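Local atomic coordinates of immunity protein (Neisseria meningitidis, PDB entry 4Q7O), a protein that probably protects its own cell from the toxin of a contact-dependent growth-inhibition system, acting as the cognate immunity protein. Residues T39-E42 with C43-N46. Residues are numbered along the deposited sequence; the frame is centred on the assembly and turned at random.
Sequences TLLE and CFKN
Leu40 and Phe44, and Glu42 and Lys45, pair along helix 37-46, a short amphipathic helix with a broad apolar surface and a polar strip that carries Glu42 and Lys45. Its alpha-helical backbone is evident from four i-to-i+4 bonds, among them Cys43 N to Thr39 O (2.9 Å, N-H...O 164°) and Phe44 N to Leu40 O (2.9 Å). Further along the helix Asn46 N donates to Glu42 O at 2.9 Å, and Lys45 N adds a weak bond to the same oxygen. On the polar strip Lys45 NZ donates to Glu42 OE2 at 2.7 Å, an i-to-i+3 salt bridge on the syn side of the carboxylate, 27° out of its plane. Glu42 bends at chi2 and Lys45 at chi3 (-113°), which lets OE2 and NZ meet. A water donates to Glu42 OE1 at 2.6 Å. On the apolar surface Leu40 CG lies 3.6 Å from Phe44 CE2, with CD1 and CD2 also near that ring carbon, while Leu41 CA sits at the ring's edge. Phe44 continues onto Phe111 of helix 104-121, Leu40 reaches Ile31 of helix 22-34, Leu41 meets Ile132 of helix 126-139, and Cys43 touches Phe53. The pattern is typical of an amphipathic helix, here packed among three helices and the edge strand 52-55 of an alpha/beta fold.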
# COMPACT_ATOMS: atom_id res chain seq x y z
N THR B 39 12.83 -7.08 14.99
CA THR B 39 11.87 -7.90 14.24
C THR B 39 11.92 -7.61 12.74
O THR B 39 11.92 -8.53 11.92
CB THR B 39 10.46 -7.70 14.78
OG1 THR B 39 10.40 -8.24 16.11
CG2 THR B 39 9.42 -8.40 13.90
N LEU B 40 11.98 -6.33 12.38
CA LEU B 40 12.11 -5.97 10.97
C LEU B 40 13.37 -6.58 10.34
O LEU B 40 13.32 -7.06 9.22
CB LEU B 40 12.10 -4.45 10.80
CG LEU B 40 12.19 -3.92 9.37
CD1 LEU B 40 11.01 -4.39 8.52
CD2 LEU B 40 12.27 -2.40 9.39
N LEU B 41 14.48 -6.56 11.07
CA LEU B 41 15.70 -7.19 10.59
C LEU B 41 15.49 -8.68 10.32
O LEU B 41 15.98 -9.20 9.31
CB LEU B 41 16.87 -6.96 11.55
CG LEU B 41 17.46 -5.55 11.51
CD1 LEU B 41 18.55 -5.42 12.56
CD2 LEU B 41 18.03 -5.26 10.15
N GLU B 42 14.74 -9.36 11.19
CA GLU B 42 14.46 -10.78 10.98
C GLU B 42 13.57 -10.99 9.75
O GLU B 42 13.77 -11.93 8.98
CB GLU B 42 13.82 -11.42 12.23
CG GLU B 42 14.74 -11.43 13.44
CD GLU B 42 16.07 -12.12 13.18
OE1 GLU B 42 16.06 -13.26 12.67
OE2 GLU B 42 17.12 -11.51 13.46
N CYS B 43 12.61 -10.09 9.57
CA CYS B 43 11.79 -10.06 8.36
C CYS B 43 12.65 -9.95 7.10
O CYS B 43 12.43 -10.68 6.13
CB CYS B 43 10.78 -8.90 8.43
SG CYS B 43 9.85 -8.63 6.92
N PHE B 44 13.65 -9.07 7.12
CA PHE B 44 14.57 -8.94 5.99
C PHE B 44 15.39 -10.21 5.77
O PHE B 44 15.68 -10.58 4.63
CB PHE B 44 15.53 -7.76 6.18
CG PHE B 44 14.91 -6.41 5.92
CD1 PHE B 44 14.32 -6.12 4.70
CD2 PHE B 44 14.98 -5.40 6.88
CE1 PHE B 44 13.78 -4.87 4.45
CE2 PHE B 44 14.45 -4.15 6.64
CZ PHE B 44 13.84 -3.88 5.43
N LYS B 45 15.76 -10.89 6.85
CA LYS B 45 16.63 -12.06 6.77
C LYS B 45 15.95 -13.33 6.31
O LYS B 45 16.54 -14.14 5.58
CB LYS B 45 17.27 -12.35 8.13
CG LYS B 45 18.35 -11.39 8.52
CD LYS B 45 19.06 -11.89 9.76
CE LYS B 45 18.81 -10.98 10.92
NZ LYS B 45 19.48 -11.48 12.15
N ASN B 46 14.71 -13.53 6.75
CA ASN B 46 14.05 -14.83 6.60
C ASN B 46 13.83 -15.23 5.16
O ASN B 46 13.74 -16.41 4.85
CB ASN B 46 12.73 -14.87 7.36
CG ASN B 46 12.89 -15.19 8.83
OD1 ASN B 46 13.99 -15.10 9.38
ND2 ASN B 46 11.79 -15.55 9.47
O HOH W 1 18.26 -14.65 12.76